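Local coordinates for protein F2 like fibronectin-binding protein (Streptococcus pneumoniae, PDB 5A0N) that probably acts as a surface adhesin that attaches the bacterium covalently to host molecules through an internal thioester, at residues Y138-E146 with F168-I179. Numbering follows the deposited sequence.
Sequences YFHQVIQYE and FSPQQKKALEMI
The helical segments 138-146 and 170-179, joined where Gln172 meets Tyr138 and Gln141, cross at -46° with axes 9.7 Å apart at closest approach. The shortest CA-CA distance, 6.3 Å, is between Val142 and Leu176. Gln172 reaches across from the first turn of its helix. Its chain is extended beyond CG, which carries the amide to the other helix. There NE2 donates two nearly straight bonds, to Tyr138 O (3.0 Å) and to Gln141 OE1 (2.9 Å). Both acceptors lie close to the amide plane, so the two bonds hold that plane in place. At the other end of the same amide, OE1 accepts from Ser169 N. Ser169 OG in turn accepts from Gln172 N, a capping box that ties the helix start to the interface. The CD2 edge of the Tyr138 ring borders the amide at Gln172 CD. In one of its two conformers, Val142 places CG1 over one face of Phe168, a CH-pi contact. The edge of Phe168 points at the face of Tyr145, in an offset edge-to-face pair. Further along, Ile179 is a knob in the hole formed by Phe139, Val142, Ile143 and Glu146. Its CD1 meets Ile143 CD1 at 3.6 Å. Glu146 OE2 forms salt bridges with Arg149 and Arg180. Around this buried pairing, Leu112 of helix 105-118 touches Ile143 and Ile179, Trp128 of helix 123-128 touches Tyr138 and Ala175, and Gln144 OE1 accepts from Cys56 N of strand 55-56.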
loop_
_atom_site.group_PDB
_atom_site.type_symbol
_atom_site.label_atom_id
_atom_site.label_comp_id
_atom_site.label_asym_id
_atom_site.label_seq_id
_atom_site.Cartn_x
_atom_site.Cartn_y
_atom_site.Cartn_z
ATOM N N TYR A 138 -8.937 7.852 -2.417
ATOM C CA TYR A 138 -8.079 8.910 -2.967
ATOM C C TYR A 138 -6.854 9.178 -2.056
ATOM O O TYR A 138 -5.777 9.485 -2.546
ATOM C CB TYR A 138 -8.865 10.204 -3.245
ATOM C CG TYR A 138 -9.709 10.144 -4.514
ATOM C CD1 TYR A 138 -10.869 9.393 -4.582
ATOM C CD2 TYR A 138 -9.331 10.820 -5.652
ATOM C CE1 TYR A 138 -11.613 9.348 -5.728
ATOM C CE2 TYR A 138 -10.097 10.764 -6.801
ATOM C CZ TYR A 138 -11.226 10.031 -6.824
ATOM O OH TYR A 138 -11.979 9.986 -7.973
ATOM N N PHE A 139 -7.019 9.026 -0.746
ATOM C CA PHE A 139 -5.868 9.162 0.166
ATOM C C PHE A 139 -4.954 7.942 0.060
ATOM O O PHE A 139 -3.742 8.067 0.159
ATOM C CB PHE A 139 -6.325 9.379 1.608
ATOM C CG PHE A 139 -5.227 9.781 2.573
ATOM C CD1 PHE A 139 -4.329 10.804 2.276
ATOM C CD2 PHE A 139 -5.129 9.174 3.822
ATOM C CE1 PHE A 139 -3.372 11.197 3.196
ATOM C CE2 PHE A 139 -4.165 9.583 4.730
ATOM C CZ PHE A 139 -3.305 10.587 4.411
ATOM N N HIS A 140 -5.540 6.742 -0.113
ATOM C CA HIS A 140 -4.701 5.559 -0.346
ATOM C C HIS A 140 -3.762 5.832 -1.522
ATOM O O HIS A 140 -2.565 5.551 -1.455
ATOM C CB HIS A 140 -5.567 4.324 -0.628
ATOM C CG HIS A 140 -4.760 3.081 -0.786
ATOM N ND1 HIS A 140 -4.101 2.757 -1.946
ATOM C CD2 HIS A 140 -4.498 2.083 0.097
ATOM C CE1 HIS A 140 -3.463 1.616 -1.770
ATOM N NE2 HIS A 140 -3.679 1.188 -0.542
ATOM N N GLN A 141 -4.309 6.381 -2.606
ATOM C CA GLN A 141 -3.526 6.546 -3.815
ATOM C C GLN A 141 -2.352 7.516 -3.590
ATOM O O GLN A 141 -1.253 7.245 -4.061
ATOM C CB GLN A 141 -4.417 7.021 -4.954
ATOM C CG GLN A 141 -3.699 7.106 -6.280
ATOM C CD GLN A 141 -4.593 7.493 -7.421
ATOM O OE1 GLN A 141 -5.470 8.338 -7.265
ATOM N NE2 GLN A 141 -4.435 6.804 -8.559
ATOM N N VAL A 142 -2.563 8.654 -2.914
ATOM C CA VAL A 142 -1.410 9.559 -2.692
ATOM C C VAL A 142 -0.396 8.978 -1.729
ATOM O O VAL A 142 0.810 9.140 -1.933
ATOM C CB VAL A 142 -1.783 11.000 -2.290
ATOM C CG1 VAL A 142 -2.397 11.706 -3.479
ATOM C CG2 VAL A 142 -2.681 11.050 -1.053
ATOM N N ILE A 143 -0.850 8.285 -0.697
ATOM C CA ILE A 143 0.080 7.578 0.180
ATOM C C ILE A 143 0.899 6.563 -0.633
ATOM O O ILE A 143 2.125 6.453 -0.457
ATOM C CB ILE A 143 -0.657 6.905 1.355
ATOM C CG1 ILE A 143 -1.213 7.958 2.314
ATOM C CG2 ILE A 143 0.246 5.905 2.049
ATOM C CD1 ILE A 143 -0.183 8.622 3.224
ATOM N N GLN A 144 0.250 5.836 -1.537
ATOM C CA GLN A 144 0.945 4.855 -2.347
ATOM C C GLN A 144 2.037 5.499 -3.197
ATOM O O GLN A 144 3.126 4.944 -3.321
ATOM C CB GLN A 144 -0.048 4.098 -3.212
ATOM C CG GLN A 144 0.589 3.095 -4.174
ATOM C CD GLN A 144 1.206 1.927 -3.477
ATOM O OE1 GLN A 144 0.544 0.901 -3.251
ATOM N NE2 GLN A 144 2.499 2.028 -3.177
ATOM N N TYR A 145 1.735 6.598 -3.859
ATOM C CA TYR A 145 2.748 7.283 -4.660
ATOM C C TYR A 145 3.903 7.755 -3.786
ATOM O O TYR A 145 5.068 7.671 -4.225
ATOM C CB TYR A 145 2.180 8.412 -5.530
ATOM C CG TYR A 145 1.531 7.859 -6.775
ATOM C CD1 TYR A 145 2.319 7.384 -7.821
ATOM C CD2 TYR A 145 0.145 7.763 -6.898
ATOM C CE1 TYR A 145 1.739 6.804 -8.955
ATOM C CE2 TYR A 145 -0.431 7.184 -8.027
ATOM C CZ TYR A 145 0.369 6.702 -9.040
ATOM O OH TYR A 145 -0.163 6.095 -10.144
ATOM N N GLU A 146 3.634 8.219 -2.567
ATOM C CA GLU A 146 4.730 8.643 -1.721
ATOM C C GLU A 146 5.543 7.464 -1.199
ATOM O O GLU A 146 6.766 7.585 -1.069
ATOM C CB GLU A 146 4.258 9.575 -0.621
ATOM C CG GLU A 146 5.363 10.507 -0.087
ATOM C CD GLU A 146 5.850 11.572 -1.055
ATOM O OE1 GLU A 146 5.511 11.506 -2.260
ATOM O OE2 GLU A 146 6.572 12.487 -0.606
ATOM N N PHE A 168 -4.209 13.744 -10.406
ATOM C CA PHE A 168 -4.633 13.909 -9.028
ATOM C C PHE A 168 -5.753 14.953 -8.940
ATOM O O PHE A 168 -5.739 15.966 -9.646
ATOM C CB PHE A 168 -3.482 14.385 -8.128
ATOM C CG PHE A 168 -2.456 13.336 -7.762
ATOM C CD1 PHE A 168 -2.700 11.971 -7.859
ATOM C CD2 PHE A 168 -1.258 13.723 -7.251
ATOM C CE1 PHE A 168 -1.724 11.055 -7.501
ATOM C CE2 PHE A 168 -0.304 12.814 -6.879
ATOM C CZ PHE A 168 -0.526 11.479 -6.983
ATOM N N SER A 169 -6.695 14.717 -8.045
ATOM C CA SER A 169 -7.725 15.708 -7.735
ATOM C C SER A 169 -7.086 16.867 -6.961
ATOM O O SER A 169 -5.991 16.729 -6.387
ATOM C CB SER A 169 -8.846 15.085 -6.906
ATOM O OG SER A 169 -8.359 14.751 -5.615
ATOM N N PRO A 170 -7.769 18.011 -6.897
ATOM C CA PRO A 170 -7.239 19.099 -6.079
ATOM C C PRO A 170 -7.021 18.678 -4.614
ATOM O O PRO A 170 -6.051 19.098 -3.980
ATOM C CB PRO A 170 -8.344 20.172 -6.182
ATOM C CG PRO A 170 -9.021 19.892 -7.481
ATOM C CD PRO A 170 -8.995 18.403 -7.634
ATOM N N GLN A 171 -7.929 17.875 -4.071
ATOM C CA GLN A 171 -7.811 17.409 -2.679
ATOM C C GLN A 171 -6.598 16.499 -2.530
ATOM O O GLN A 171 -5.875 16.576 -1.520
ATOM C CB GLN A 171 -9.061 16.639 -2.258
ATOM C CG GLN A 171 -10.309 17.478 -2.253
ATOM C CD GLN A 171 -10.985 17.639 -3.612
ATOM O OE1 GLN A 171 -10.644 17.004 -4.602
ATOM N NE2 GLN A 171 -11.986 18.499 -3.634
ATOM N N GLN A 172 -6.344 15.639 -3.517
ATOM C CA GLN A 172 -5.114 14.816 -3.483
ATOM C C GLN A 172 -3.847 15.651 -3.485
ATOM O O GLN A 172 -2.891 15.314 -2.781
ATOM C CB GLN A 172 -5.092 13.838 -4.649
ATOM C CG GLN A 172 -6.042 12.663 -4.461
ATOM C CD GLN A 172 -5.996 11.707 -5.619
ATOM O OE1 GLN A 172 -6.188 12.123 -6.759
ATOM N NE2 GLN A 172 -5.765 10.445 -5.342
ATOM N N LYS A 173 -3.824 16.680 -4.320
ATOM C CA LYS A 173 -2.656 17.548 -4.387
ATOM C C LYS A 173 -2.396 18.207 -3.022
ATOM O O LYS A 173 -1.260 18.277 -2.549
ATOM C CB LYS A 173 -2.803 18.578 -5.491
ATOM C CG LYS A 173 -2.814 17.944 -6.876
ATOM C CD LYS A 173 -3.100 18.968 -7.953
ATOM C CE LYS A 173 -3.204 18.339 -9.328
ATOM N NZ LYS A 173 -3.631 19.327 -10.329
ATOM N N LYS A 174 -3.461 18.680 -2.365
ATOM C CA LYS A 174 -3.334 19.268 -1.032
ATOM C C LYS A 174 -2.834 18.217 -0.047
ATOM O O LYS A 174 -1.932 18.481 0.756
ATOM C CB LYS A 174 -4.655 19.860 -0.560
ATOM C CG LYS A 174 -5.174 20.984 -1.438
ATOM C CD LYS A 174 -6.503 21.531 -0.935
ATOM C CE LYS A 174 -6.920 22.719 -1.792
ATOM N NZ LYS A 174 -8.339 23.104 -1.588
ATOM N N ALA A 175 -3.413 17.019 -0.083
ATOM C CA ALA A 175 -3.004 15.967 0.825
ATOM C C ALA A 175 -1.532 15.622 0.646
ATOM O O ALA A 175 -0.846 15.349 1.644
ATOM C CB ALA A 175 -3.846 14.721 0.618
ATOM N N LEU A 176 -1.045 15.590 -0.582
ATOM C CA LEU A 176 0.370 15.269 -0.823
ATOM C C LEU A 176 1.291 16.298 -0.152
ATOM O O LEU A 176 2.325 15.934 0.399
ATOM C CB LEU A 176 0.629 15.173 -2.315
ATOM C CG LEU A 176 2.028 14.725 -2.732
ATOM C CD1 LEU A 176 2.414 13.408 -2.106
ATOM C CD2 LEU A 176 2.081 14.723 -4.257
ATOM N N GLU A 177 0.907 17.563 -0.194
ATOM C CA GLU A 177 1.697 18.604 0.450
ATOM C C GLU A 177 1.688 18.433 1.961
ATOM O O GLU A 177 2.687 18.692 2.643
ATOM C CB GLU A 177 1.204 19.982 0.036
ATOM C CG GLU A 177 1.422 20.200 -1.437
ATOM C CD GLU A 177 0.744 21.395 -2.019
ATOM O OE1 GLU A 177 0.384 22.284 -1.294
ATOM O OE2 GLU A 177 0.574 21.439 -3.249
ATOM N N MET A 178 0.539 18.045 2.509
ATOM C CA MET A 178 0.466 17.782 3.945
ATOM C C MET A 178 1.289 16.560 4.348
ATOM O O MET A 178 2.005 16.598 5.345
ATOM C CB MET A 178 -0.978 17.654 4.403
ATOM C CG MET A 178 -1.787 18.926 4.184
ATOM S SD MET A 178 -3.563 18.593 4.434
ATOM C CE MET A 178 -4.346 19.867 3.526
ATOM N N ILE A 179 1.189 15.483 3.569
ATOM C CA ILE A 179 2.035 14.316 3.804
ATOM C C ILE A 179 3.512 14.734 3.852
ATOM O O ILE A 179 4.256 14.333 4.751
ATOM C CB ILE A 179 1.855 13.248 2.708
ATOM C CG1 ILE A 179 0.475 12.580 2.806
ATOM C CG2 ILE A 179 2.966 12.214 2.752
ATOM C CD1 ILE A 179 0.071 11.817 1.546
#